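Local coordinates for adenosylmethionine-8-amino-7-oxononanoate aminotransferase (Methanocaldococcus jannaschii, PDB 6ZHK), which probably transfers an amino group from S-adenosyl-L-methionine to 8-amino-7-oxononanoate in biotin biosynthesis, as a pyridoxal 5'-phosphate-dependent class III aminotransferase, at residues 146-151 and 178-183; 308-313 and 344-349; 371-376 and 393-398. All blocks are in the same frame, centred on the assembly; numbering follows the deposited sequence.

The three contacts follow one another along the chain. Interactions 1 and 2 belong to the same seven-stranded mixed sheet, the core of the large domain of a fold type I aminotransferase. Interaction 1 adds the outermost strand 183-185 beside 147-151, whereas interaction 2, with its centre about 29 Å away, sets the approach to strand 311-315 against helix 343-358. Both also touch the second subunit, so these parts lie near the dimer interface. Interaction 3 involves a different, three-stranded antiparallel sheet in the C-terminal part, covered by helix 366-376. Its centre is about 33 Å from that of interaction 1 and about 29 Å from that of interaction 2, and no two contacts touch.

Interaction 1 of 3, residues 146-151 and 178-183; sequences TKFISV and LLFKGY
Phe-148 and Tyr-183 start the backbone pairing: Tyr-183 N donates to Phe-148 O at 2.9 Å, and Tyr-183 O then accepts from Ser-150 N, also at 2.9 Å. Between these two bonds the CA of Ile-149 lies 3.3 Å from Tyr-183 O in a CA-H...O contact.

Aromatic contacts gather on the side of Phe-148. Its ring receives Gly-182 over one face, the glycine CA standing 3.8 Å from the centroid in a CH-pi contact displaced toward the rim. The ring of Phe-180 meets that of Phe-148 obliquely, CE1 reaching Phe-148 CD1 at 3.6 Å with the planes at 85°.

On the face of Ile-149 the contacts are apolar: Ile-149 CG1 meets Tyr-183 CB at 4.1 Å. Tyr-183 CG is anti to the carbonyl carbon (chi1 -58°), and the ring crosses the Lys-147 chain obliquely, Lys-147 CD lying 3.6 Å from Tyr-183 CE2. The phenol OH is hydrogen-bonded to Glu-227 and the ring stacks on His-224.

Phe-180 also packs on Leu-178 of the second subunit. Parallel strands 147-151 and 183-185, joined through helices 160-165 and 169-172, form a beta-alpha-beta crossover at the edge of the fold type I large-domain sheet.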
ATOM      1  N   THR A 146       7.425 -18.431 -15.286  1.00 15.83           N
ATOM      2  CA  THR A 146       8.056 -17.704 -14.201  1.00 17.09           C
ATOM      3  C   THR A 146       8.533 -16.331 -14.668  1.00 17.63           C
ATOM      4  O   THR A 146       8.938 -15.515 -13.850  1.00 18.01           O
ATOM      5  CB  THR A 146       9.236 -18.482 -13.617  1.00 16.49           C
ATOM      6  OG1 THR A 146      10.172 -18.639 -14.666  1.00 18.49           O
ATOM      7  CG2 THR A 146       8.858 -19.870 -13.156  1.00 20.60           C
ATOM      8  N   LYS A 147       8.387 -16.039 -15.963  1.00 17.20           N
ATOM      9  CA  LYS A 147       8.877 -14.794 -16.509  1.00 17.77           C
ATOM     10  C   LYS A 147       7.699 -13.949 -16.967  1.00 15.84           C
ATOM     11  O   LYS A 147       6.544 -14.365 -16.897  1.00 17.44           O
ATOM     12  CB  LYS A 147       9.911 -15.041 -17.622  1.00 20.51           C
ATOM     13  CG  LYS A 147      11.263 -15.572 -17.105  1.00 20.82           C
ATOM     14  CD  LYS A 147      12.334 -15.677 -18.179  1.00 29.88           C
ATOM     15  CE  LYS A 147      13.756 -15.735 -17.651  1.00 35.40           C
ATOM     16  NZ  LYS A 147      13.922 -16.818 -16.644  1.00 45.44           N
ATOM     17  N   PHE A 148       8.001 -12.705 -17.313  1.00 15.38           N
ATOM     18  CA  PHE A 148       6.953 -11.816 -17.769  1.00 15.67           C
ATOM     19  C   PHE A 148       7.479 -11.055 -18.978  1.00 15.98           C
ATOM     20  O   PHE A 148       8.675 -11.064 -19.239  1.00 15.53           O
ATOM     21  CB  PHE A 148       6.586 -10.830 -16.672  1.00 17.01           C
ATOM     22  CG  PHE A 148       7.740  -9.948 -16.353  1.00 16.32           C
ATOM     23  CD1 PHE A 148       8.664 -10.318 -15.390  1.00 16.83           C
ATOM     24  CD2 PHE A 148       7.947  -8.776 -17.086  1.00 16.80           C
ATOM     25  CE1 PHE A 148       9.770  -9.532 -15.168  1.00 16.32           C
ATOM     26  CE2 PHE A 148       9.045  -7.976 -16.851  1.00 16.82           C
ATOM     27  CZ  PHE A 148       9.959  -8.365 -15.869  1.00 17.92           C
ATOM     28  N   ILE A 149       6.566 -10.411 -19.680  1.00 13.25           N
ATOM     29  CA  ILE A 149       6.939  -9.494 -20.733  1.00 12.70           C
ATOM     30  C   ILE A 149       6.348  -8.129 -20.406  1.00 12.60           C
ATOM     31  O   ILE A 149       5.156  -7.991 -20.063  1.00 12.50           O
ATOM     32  CB  ILE A 149       6.333  -9.982 -22.078  1.00 13.97           C
ATOM     33  CG1 ILE A 149       7.064 -11.229 -22.582  1.00 13.52           C
ATOM     34  CG2 ILE A 149       6.496  -8.840 -23.074  1.00 14.66           C
ATOM     35  CD1 ILE A 149       6.384 -11.921 -23.774  1.00 14.74           C
ATOM     36  N   SER A 150       7.166  -7.103 -20.572  1.00 12.89           N
ATOM     37  CA  SER A 150       6.682  -5.746 -20.426  1.00 14.80           C
ATOM     38  C   SER A 150       7.463  -4.869 -21.424  1.00 15.33           C
ATOM     39  O   SER A 150       7.956  -5.390 -22.435  1.00 15.51           O
ATOM     40  CB  SER A 150       6.888  -5.362 -18.994  1.00 16.37           C
ATOM     41  OG  SER A 150       6.338  -4.079 -18.762  1.00 19.09           O
ATOM     42  N   VAL A 151       7.540  -3.555 -21.154  1.00 15.20           N
ATOM     43  CA  VAL A 151       8.257  -2.620 -22.027  1.00 16.52           C
ATOM     44  C   VAL A 151       9.269  -1.810 -21.257  1.00 19.15           C
ATOM     45  O   VAL A 151       9.098  -1.514 -20.081  1.00 20.70           O
ATOM     46  CB  VAL A 151       7.314  -1.694 -22.824  1.00 17.44           C
ATOM     47  CG1 VAL A 151       6.547  -2.486 -23.869  1.00 18.57           C
ATOM     48  CG2 VAL A 151       6.382  -0.863 -21.943  1.00 19.59           C
ATOM     49  N   LEU A 178      17.586  -7.632  -6.677  1.00 15.71           N
ATOM     50  CA  LEU A 178      16.409  -8.028  -5.911  1.00 15.56           C
ATOM     51  C   LEU A 178      15.204  -8.274  -6.823  1.00 15.75           C
ATOM     52  O   LEU A 178      14.161  -8.739  -6.357  1.00 14.89           O
ATOM     53  CB  LEU A 178      16.000  -6.940  -4.932  1.00 17.32           C
ATOM     54  CG  LEU A 178      17.073  -6.413  -3.988  1.00 20.24           C
ATOM     55  CD1 LEU A 178      16.433  -5.347  -3.078  1.00 20.19           C
ATOM     56  CD2 LEU A 178      17.700  -7.585  -3.228  1.00 19.71           C
ATOM     57  N   LEU A 179      15.353  -7.984  -8.109  1.00 13.98           N
ATOM     58  CA  LEU A 179      14.176  -8.050  -8.980  1.00 15.12           C
ATOM     59  C   LEU A 179      14.106  -9.402  -9.699  1.00 16.31           C
ATOM     60  O   LEU A 179      15.138  -9.992 -10.027  1.00 15.53           O
ATOM     61  CB  LEU A 179      14.295  -6.950 -10.019  1.00 13.70           C
ATOM     62  CG  LEU A 179      14.533  -5.528  -9.490  1.00 16.71           C
ATOM     63  CD1 LEU A 179      14.525  -4.546 -10.695  1.00 14.49           C
ATOM     64  CD2 LEU A 179      13.428  -5.179  -8.483  1.00 14.62           C
ATOM     65  N   PHE A 180      12.884  -9.877  -9.947  1.00 13.70           N
ATOM     66  CA  PHE A 180      12.753 -11.116 -10.700  1.00 15.74           C
ATOM     67  C   PHE A 180      12.778 -10.724 -12.172  1.00 16.49           C
ATOM     68  O   PHE A 180      12.400  -9.605 -12.505  1.00 15.43           O
ATOM     69  CB  PHE A 180      11.515 -11.946 -10.308  1.00 14.50           C
ATOM     70  CG  PHE A 180      10.196 -11.225 -10.429  1.00 13.00           C
ATOM     71  CD1 PHE A 180       9.571 -11.084 -11.664  1.00 11.85           C
ATOM     72  CD2 PHE A 180       9.600 -10.666  -9.315  1.00 13.53           C
ATOM     73  CE1 PHE A 180       8.350 -10.446 -11.779  1.00 11.83           C
ATOM     74  CE2 PHE A 180       8.391  -9.995  -9.425  1.00 14.52           C
ATOM     75  CZ  PHE A 180       7.742  -9.917 -10.660  1.00 15.73           C
ATOM     76  N   LYS A 181      13.254 -11.632 -13.049  1.00 18.48           N
ATOM     77  CA  LYS A 181      13.650 -11.219 -14.378  1.00 14.93           C
ATOM     78  C   LYS A 181      12.597 -11.587 -15.426  1.00 13.56           C
ATOM     79  O   LYS A 181      11.839 -12.547 -15.306  1.00 13.49           O
ATOM     80  CB  LYS A 181      15.045 -11.785 -14.698  1.00 19.78           C
ATOM     81  CG  LYS A 181      16.140 -11.420 -13.702  1.00 21.50           C
ATOM     82  CD  LYS A 181      16.289  -9.897 -13.607  1.00 25.42           C
ATOM     83  CE  LYS A 181      17.447  -9.405 -12.730  1.00 30.22           C
ATOM     84  NZ  LYS A 181      17.323  -9.925 -11.344  1.00 27.61           N
ATOM     85  N   GLY A 182      12.640 -10.888 -16.555  1.00 13.53           N
ATOM     86  CA  GLY A 182      11.697 -11.164 -17.634  1.00 13.87           C
ATOM     87  C   GLY A 182      12.237 -10.565 -18.928  1.00 18.07           C
ATOM     88  O   GLY A 182      13.441 -10.450 -19.085  1.00 18.58           O
ATOM     89  N   TYR A 183      11.341 -10.138 -19.822  1.00 15.64           N
ATOM     90  CA  TYR A 183      11.701  -9.597 -21.125  1.00 17.06           C
ATOM     91  C   TYR A 183      11.076  -8.217 -21.299  1.00 18.74           C
ATOM     92  O   TYR A 183       9.894  -8.016 -20.973  1.00 19.75           O
ATOM     93  CB  TYR A 183      11.117 -10.497 -22.207  1.00 18.78           C
ATOM     94  CG  TYR A 183      11.631 -11.915 -22.047  1.00 18.89           C
ATOM     95  CD1 TYR A 183      12.930 -12.224 -22.449  1.00 21.22           C
ATOM     96  CD2 TYR A 183      10.869 -12.911 -21.451  1.00 20.21           C
ATOM     97  CE1 TYR A 183      13.453 -13.494 -22.265  1.00 23.97           C
ATOM     98  CE2 TYR A 183      11.372 -14.206 -21.273  1.00 20.34           C
ATOM     99  CZ  TYR A 183      12.668 -14.489 -21.702  1.00 23.96           C
ATOM    100  OH  TYR A 183      13.272 -15.696 -21.546  1.00 25.49           O
TER
HETATM  101  O   HOH W   1      10.995 -14.439 -13.238  1.00 18.55           O

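Interaction 2 of 3, residues 308-313 and 344-349; sequences LPLAAT and LLCSAA
Leu-345 projects from its helix into the bend formed by Leu-308, Pro-309 and Leu-310, and most of the contact is aliphatic. Its CB lies 3.8 Å from Leu-310 CD1, while its CD2 meets Leu-308 CB at 3.9 Å and faces Pro-309 CD. The Leu-308 and Leu-345 side chains cross at about a right angle. Leu-310 carries the contact further along the helix: its CG is anti to the backbone N (chi1 -173°), and from there CD2 lies 4.0 Å from Ala-349 CB. Leu-308 CD1 meanwhile approaches Ala-348 CB.

These residues lead into strand 311-315, which runs antiparallel to both its neighbours in the seven-stranded sheet; this reversed strand is a hallmark of the large domain of fold type I pyridoxal-phosphate enzymes. Helix 343-358 packs against the approach to it, and helix 96-108 adds Leu-101 beside Leu-310 and Ala-349.

Carbonyl groups also take part. Pro-309 O is only 3.1 Å from Leu-345 CD1, a tight fit, and Leu-308 CD1 lies 3.5 Å from Leu-344 O. The latter oxygen is gripped twice from one face of its plane, by Ser-347 OG at 2.7 Å and by Ala-348 N. An alanine in place of Leu-345 would probably open a gap beside Pro-309 O and Leu-308 CB and leave the Leu-308 side chain freer to shift. In the dimer Leu-345 also packs on Pro-309 of the second subunit, and Leu-308 on Leu-344 of that subunit.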
ATOM      1  N   LEU A 308      -8.419   9.707  -1.067  1.00 14.25           N
ATOM      2  CA  LEU A 308      -7.923   8.646  -0.186  1.00 13.25           C
ATOM      3  C   LEU A 308      -7.232   7.549  -1.037  1.00 12.50           C
ATOM      4  O   LEU A 308      -7.503   7.371  -2.239  1.00 11.16           O
ATOM      5  CB  LEU A 308      -9.123   8.041   0.579  1.00 11.77           C
ATOM      6  CG  LEU A 308      -9.589   8.771   1.839  1.00 12.73           C
ATOM      7  CD1 LEU A 308     -10.958   8.219   2.282  1.00 12.89           C
ATOM      8  CD2 LEU A 308      -8.564   8.591   2.988  1.00 10.89           C
ATOM      9  N   PRO A 309      -6.381   6.734  -0.411  1.00 11.22           N
ATOM     10  CA  PRO A 309      -5.700   5.634  -1.095  1.00 12.98           C
ATOM     11  C   PRO A 309      -6.600   4.411  -1.190  1.00 14.63           C
ATOM     12  O   PRO A 309      -6.589   3.540  -0.328  1.00 16.51           O
ATOM     13  CB  PRO A 309      -4.464   5.391  -0.212  1.00 11.79           C
ATOM     14  CG  PRO A 309      -4.935   5.692   1.138  1.00 11.07           C
ATOM     15  CD  PRO A 309      -5.857   6.899   0.969  1.00 10.28           C
ATOM     16  N   LEU A 310      -7.241   4.275  -2.351  1.00 12.98           N
ATOM     17  CA  LEU A 310      -7.842   2.986  -2.679  1.00 14.88           C
ATOM     18  C   LEU A 310      -7.323   2.466  -4.015  1.00 14.40           C
ATOM     19  O   LEU A 310      -7.123   3.238  -4.947  1.00 16.17           O
ATOM     20  CB  LEU A 310      -9.368   3.119  -2.715  1.00 14.01           C
ATOM     21  CG  LEU A 310     -10.123   1.795  -2.887  1.00 14.93           C
ATOM     22  CD1 LEU A 310      -9.845   0.878  -1.687  1.00 15.18           C
ATOM     23  CD2 LEU A 310     -11.622   2.089  -2.980  1.00 16.58           C
ATOM     24  N   ALA A 311      -7.095   1.153  -4.088  1.00 15.17           N
ATOM     25  CA  ALA A 311      -6.825   0.565  -5.383  1.00 15.22           C
ATOM     26  C   ALA A 311      -7.640  -0.718  -5.536  1.00 13.70           C
ATOM     27  O   ALA A 311      -8.232  -1.218  -4.577  1.00 14.94           O
ATOM     28  CB  ALA A 311      -5.358   0.377  -5.553  1.00 13.52           C
ATOM     29  N   ALA A 312      -7.757  -1.196  -6.784  1.00 14.35           N
ATOM     30  CA  ALA A 312      -8.467  -2.453  -7.039  1.00 15.11           C
ATOM     31  C   ALA A 312      -7.811  -3.223  -8.181  1.00 14.80           C
ATOM     32  O   ALA A 312      -7.269  -2.626  -9.134  1.00 13.71           O
ATOM     33  CB  ALA A 312      -9.900  -2.108  -7.431  1.00 14.90           C
ATOM     34  N   THR A 313      -7.846  -4.557  -8.081  1.00 14.76           N
ATOM     35  CA  THR A 313      -7.419  -5.387  -9.193  1.00 13.12           C
ATOM     36  C   THR A 313      -8.647  -6.185  -9.633  1.00 13.22           C
ATOM     37  O   THR A 313      -9.210  -6.939  -8.859  1.00 12.25           O
ATOM     38  CB  THR A 313      -6.325  -6.361  -8.696  1.00 15.29           C
ATOM     39  OG1 THR A 313      -5.287  -5.577  -8.080  1.00 13.92           O
ATOM     40  CG2 THR A 313      -5.774  -7.213  -9.818  1.00 13.77           C
ATOM     41  N   LEU A 344     -14.032   3.900   4.916  1.00 13.31           N
ATOM     42  CA  LEU A 344     -13.763   5.275   4.469  1.00 12.62           C
ATOM     43  C   LEU A 344     -13.243   5.328   3.027  1.00 11.89           C
ATOM     44  O   LEU A 344     -13.723   6.140   2.215  1.00 13.00           O
ATOM     45  CB  LEU A 344     -12.800   5.953   5.434  1.00 13.33           C
ATOM     46  CG  LEU A 344     -13.305   6.036   6.878  1.00 13.55           C
ATOM     47  CD1 LEU A 344     -12.300   6.831   7.700  1.00 13.50           C
ATOM     48  CD2 LEU A 344     -14.784   6.648   6.991  1.00 12.43           C
ATOM     49  N   LEU A 345     -12.291   4.426   2.658  1.00 12.71           N
ATOM     50  CA  LEU A 345     -11.751   4.442   1.306  1.00 12.06           C
ATOM     51  C   LEU A 345     -12.906   4.192   0.355  1.00 12.29           C
ATOM     52  O   LEU A 345     -13.007   4.856  -0.670  1.00 14.21           O
ATOM     53  CB  LEU A 345     -10.676   3.349   1.063  1.00 11.69           C
ATOM     54  CG  LEU A 345      -9.593   3.256   2.143  1.00 12.04           C
ATOM     55  CD1 LEU A 345      -8.493   2.270   1.770  1.00 10.74           C
ATOM     56  CD2 LEU A 345      -8.928   4.608   2.354  1.00 11.08           C
ATOM     57  N   CYS A 346     -13.779   3.224   0.695  1.00 12.60           N
ATOM     58  CA  CYS A 346     -14.762   2.817  -0.299  1.00 12.75           C
ATOM     59  C   CYS A 346     -15.873   3.872  -0.387  1.00 15.15           C
ATOM     60  O   CYS A 346     -16.478   4.096  -1.460  1.00 15.88           O
ATOM     61  CB  CYS A 346     -15.395   1.498   0.148  1.00 12.27           C
ATOM     62  SG  CYS A 346     -14.292   0.074  -0.054  1.00 16.34           S
ATOM     63  N   SER A 347     -16.124   4.543   0.723  1.00 16.35           N
ATOM     64  CA  SER A 347     -17.138   5.610   0.701  1.00 16.85           C
ATOM     65  C   SER A 347     -16.717   6.729  -0.266  1.00 17.00           C
ATOM     66  O   SER A 347     -17.586   7.212  -1.010  1.00 16.75           O
ATOM     67  CB  SER A 347     -17.386   6.131   2.092  1.00 16.80           C
ATOM     68  OG  SER A 347     -16.281   6.934   2.515  1.00 19.47           O
ATOM     69  N   ALA A 348     -15.415   7.133  -0.285  1.00 16.03           N
ATOM     70  CA  ALA A 348     -14.954   8.166  -1.215  1.00 14.89           C
ATOM     71  C   ALA A 348     -15.189   7.698  -2.650  1.00 16.28           C
ATOM     72  O   ALA A 348     -15.637   8.486  -3.506  1.00 17.27           O
ATOM     73  CB  ALA A 348     -13.533   8.601  -0.999  1.00 17.07           C
ATOM     74  N   ALA A 349     -14.857   6.424  -2.929  1.00 14.21           N
ATOM     75  CA  ALA A 349     -15.000   5.942  -4.293  1.00 14.41           C
ATOM     76  C   ALA A 349     -16.458   5.894  -4.730  1.00 14.82           C
ATOM     77  O   ALA A 349     -16.753   6.136  -5.907  1.00 15.80           O
ATOM     78  CB  ALA A 349     -14.365   4.569  -4.472  1.00 13.15           C
TER

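Interaction 3 of 3, residues 371-376 and 393-398; sequences LFHKEL and FMVGIE
Phe-372 slides past Val-395 in the opposite direction, its CE2 reaching Val-395 CG2 at 3.7 Å. CB points from the helix toward the strand, and CG is anti to the backbone N (chi1 -172°). The adjacent CD2 of the ring meets Phe-393 CD1 at 3.8 Å. This second pair is oblique: the planes are at 47° and the centroids 6.0 Å apart, with Phe-372 CD2 at the edge of the Phe-393 ring.

Leu-376, one helical turn on, meets Val-395 tip to tip, CD1 to CG1 at 3.8 Å. The same CD1 sits over the centre of the Phe-372 ring, 3.8 Å above its plane, so leucine, phenylalanine and valine form one continuous apolar cluster. His-373 borders it loosely, and its NE2 is hydrogen-bonded to Gly-392 O.

Helix 371-376 and strand 394-398 run nearly parallel, 6° apart with axes 11.1 Å from each other, the helix covering the three-stranded antiparallel sheet. Leu-439 of strand 436-439 and Cys-454 of helix 447-463 extend the cluster. No hydrogen bond or salt bridge links the two segments, which implies that apolar burial carries the contact itself, with the His-373 to Gly-392 bond a polar tie at its border.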
ATOM      1  N   LEU A 371     -10.501  21.840 -26.389  1.00 25.97           N
ATOM      2  CA  LEU A 371      -9.964  23.176 -26.136  1.00 23.77           C
ATOM      3  C   LEU A 371      -8.516  23.122 -25.640  1.00 23.10           C
ATOM      4  O   LEU A 371      -7.661  23.898 -26.077  1.00 22.90           O
ATOM      5  CB  LEU A 371     -10.893  23.935 -25.178  1.00 22.21           C
ATOM      6  CG  LEU A 371     -10.351  25.301 -24.704  1.00 24.65           C
ATOM      7  CD1 LEU A 371     -10.274  26.329 -25.850  1.00 25.32           C
ATOM      8  CD2 LEU A 371     -11.111  25.854 -23.506  1.00 26.25           C
ATOM      9  N   PHE A 372      -8.239  22.224 -24.678  1.00 20.77           N
ATOM     10  CA  PHE A 372      -6.891  22.028 -24.164  1.00 21.31           C
ATOM     11  C   PHE A 372      -5.893  21.735 -25.303  1.00 23.40           C
ATOM     12  O   PHE A 372      -4.826  22.334 -25.374  1.00 24.20           O
ATOM     13  CB  PHE A 372      -6.928  20.849 -23.161  1.00 19.89           C
ATOM     14  CG  PHE A 372      -5.672  20.584 -22.369  1.00 19.57           C
ATOM     15  CD1 PHE A 372      -4.877  21.637 -21.956  1.00 18.71           C
ATOM     16  CD2 PHE A 372      -5.291  19.293 -22.019  1.00 18.47           C
ATOM     17  CE1 PHE A 372      -3.768  21.427 -21.145  1.00 18.17           C
ATOM     18  CE2 PHE A 372      -4.138  19.059 -21.259  1.00 20.05           C
ATOM     19  CZ  PHE A 372      -3.381  20.130 -20.823  1.00 21.04           C
ATOM     20  N   HIS A 373      -6.233  20.803 -26.195  1.00 22.44           N
ATOM     21  CA  HIS A 373      -5.270  20.419 -27.222  1.00 22.31           C
ATOM     22  C   HIS A 373      -5.048  21.584 -28.188  1.00 23.21           C
ATOM     23  O   HIS A 373      -3.929  21.758 -28.683  1.00 23.44           O
ATOM     24  CB  HIS A 373      -5.674  19.098 -27.939  1.00 24.34           C
ATOM     25  CG  HIS A 373      -5.675  17.903 -27.034  1.00 24.43           C
ATOM     26  ND1 HIS A 373      -6.186  16.676 -27.416  1.00 26.66           N
ATOM     27  CD2 HIS A 373      -5.249  17.752 -25.753  1.00 23.69           C
ATOM     28  CE1 HIS A 373      -6.066  15.805 -26.410  1.00 26.65           C
ATOM     29  NE2 HIS A 373      -5.469  16.430 -25.374  1.00 24.18           N
ATOM     30  N   LYS A 374      -6.116  22.329 -28.487  1.00 22.61           N
ATOM     31  CA  LYS A 374      -6.046  23.481 -29.383  1.00 25.03           C
ATOM     32  C   LYS A 374      -5.151  24.567 -28.782  1.00 23.50           C
ATOM     33  O   LYS A 374      -4.292  25.120 -29.471  1.00 24.69           O
ATOM     34  CB  LYS A 374      -7.471  23.971 -29.668  1.00 28.27           C
ATOM     35  CG  LYS A 374      -7.519  25.293 -30.419  1.00 34.28           C
ATOM     36  CD  LYS A 374      -8.889  25.654 -30.914  1.00 39.36           C
ATOM     37  CE  LYS A 374      -9.807  26.317 -29.908  1.00 40.51           C
ATOM     38  NZ  LYS A 374      -9.101  27.305 -29.050  1.00 48.93           N
ATOM     39  N   GLU A 375      -5.247  24.779 -27.458  1.00 23.69           N
ATOM     40  CA  GLU A 375      -4.470  25.789 -26.736  1.00 22.87           C
ATOM     41  C   GLU A 375      -3.011  25.418 -26.506  1.00 22.94           C
ATOM     42  O   GLU A 375      -2.179  26.298 -26.257  1.00 22.47           O
ATOM     43  CB  GLU A 375      -5.141  26.192 -25.418  1.00 24.34           C
ATOM     44  CG  GLU A 375      -6.492  26.865 -25.575  1.00 24.20           C
ATOM     45  CD  GLU A 375      -6.461  28.192 -26.348  1.00 32.05           C
ATOM     46  OE1 GLU A 375      -5.704  29.095 -25.940  1.00 25.84           O
ATOM     47  OE2 GLU A 375      -7.145  28.281 -27.409  1.00 30.50           O
ATOM     48  N   LEU A 376      -2.666  24.123 -26.595  1.00 20.17           N
ATOM     49  CA  LEU A 376      -1.293  23.653 -26.498  1.00 21.37           C
ATOM     50  C   LEU A 376      -0.546  23.786 -27.839  1.00 21.69           C
ATOM     51  O   LEU A 376       0.701  23.689 -27.908  1.00 20.70           O
ATOM     52  CB  LEU A 376      -1.337  22.170 -26.084  1.00 21.51           C
ATOM     53  CG  LEU A 376      -1.737  21.849 -24.638  1.00 18.55           C
ATOM     54  CD1 LEU A 376      -2.080  20.348 -24.512  1.00 19.05           C
ATOM     55  CD2 LEU A 376      -0.604  22.257 -23.704  1.00 17.50           C
ATOM     56  N   PHE A 393      -6.450  14.516 -21.030  1.00 19.51           N
ATOM     57  CA  PHE A 393      -5.849  15.383 -20.023  1.00 19.49           C
ATOM     58  C   PHE A 393      -4.530  14.810 -19.474  1.00 23.07           C
ATOM     59  O   PHE A 393      -4.216  15.042 -18.306  1.00 21.99           O
ATOM     60  CB  PHE A 393      -6.846  15.548 -18.854  1.00 18.79           C
ATOM     61  CG  PHE A 393      -8.004  16.488 -19.041  1.00 16.79           C
ATOM     62  CD1 PHE A 393      -7.812  17.728 -19.646  1.00 17.97           C
ATOM     63  CD2 PHE A 393      -9.296  16.095 -18.661  1.00 18.49           C
ATOM     64  CE1 PHE A 393      -8.881  18.609 -19.820  1.00 19.69           C
ATOM     65  CE2 PHE A 393     -10.354  16.979 -18.822  1.00 21.11           C
ATOM     66  CZ  PHE A 393     -10.143  18.227 -19.391  1.00 19.17           C
ATOM     67  N   MET A 394      -3.811  13.975 -20.252  1.00 16.69           N
ATOM     68  CA  MET A 394      -2.498  13.547 -19.812  1.00 17.06           C
ATOM     69  C   MET A 394      -1.533  13.936 -20.927  1.00 17.56           C
ATOM     70  O   MET A 394      -1.500  13.322 -21.997  1.00 18.58           O
ATOM     71  CB  MET A 394      -2.469  12.018 -19.657  1.00 15.19           C
ATOM     72  CG  MET A 394      -3.499  11.538 -18.669  1.00 16.54           C
ATOM     73  SD  MET A 394      -3.496   9.728 -18.438  1.00 18.45           S
ATOM     74  CE  MET A 394      -2.296   9.642 -17.111  1.00 19.31           C
ATOM     75  N   VAL A 395      -0.733  14.965 -20.674  1.00 18.13           N
ATOM     76  CA  VAL A 395       0.043  15.612 -21.721  1.00 17.16           C
ATOM     77  C   VAL A 395       1.464  15.779 -21.229  1.00 17.13           C
ATOM     78  O   VAL A 395       1.699  16.090 -20.058  1.00 17.35           O
ATOM     79  CB  VAL A 395      -0.611  16.958 -22.137  1.00 19.98           C
ATOM     80  CG1 VAL A 395       0.348  17.872 -22.910  1.00 24.63           C
ATOM     81  CG2 VAL A 395      -1.859  16.714 -22.950  1.00 19.91           C
ATOM     82  N   GLY A 396       2.430  15.556 -22.119  1.00 17.44           N
ATOM     83  CA  GLY A 396       3.795  15.940 -21.791  1.00 15.23           C
ATOM     84  C   GLY A 396       4.324  16.960 -22.799  1.00 17.98           C
ATOM     85  O   GLY A 396       3.937  16.930 -23.993  1.00 18.69           O
ATOM     86  N   ILE A 397       5.170  17.871 -22.296  1.00 17.72           N
ATOM     87  CA  ILE A 397       5.854  18.836 -23.164  1.00 20.06           C
ATOM     88  C   ILE A 397       7.341  18.682 -22.934  1.00 19.49           C
ATOM     89  O   ILE A 397       7.849  19.021 -21.856  1.00 18.66           O
ATOM     90  CB  ILE A 397       5.394  20.301 -22.946  1.00 19.00           C
ATOM     91  CG1 ILE A 397       3.897  20.425 -23.135  1.00 20.90           C
ATOM     92  CG2 ILE A 397       6.173  21.285 -23.838  1.00 19.53           C
ATOM     93  CD1 ILE A 397       3.129  20.169 -21.855  1.00 23.65           C
ATOM     94  N   GLU A 398       7.998  18.111 -23.955  1.00 20.82           N
ATOM     95  CA  GLU A 398       9.372  17.646 -23.864  1.00 24.19           C
ATOM     96  C   GLU A 398      10.329  18.783 -24.229  1.00 25.38           C
ATOM     97  O   GLU A 398      10.299  19.278 -25.356  1.00 26.85           O
ATOM     98  CB  GLU A 398       9.646  16.412 -24.742  1.00 24.01           C
ATOM     99  CG  GLU A 398      11.062  15.916 -24.495  1.00 29.35           C
ATOM    100  CD  GLU A 398      11.436  14.490 -24.889  1.00 39.72           C
ATOM    101  OE1 GLU A 398      10.768  13.900 -25.760  1.00 43.06           O
ATOM    102  OE2 GLU A 398      12.433  13.984 -24.329  1.00 44.19           O
TER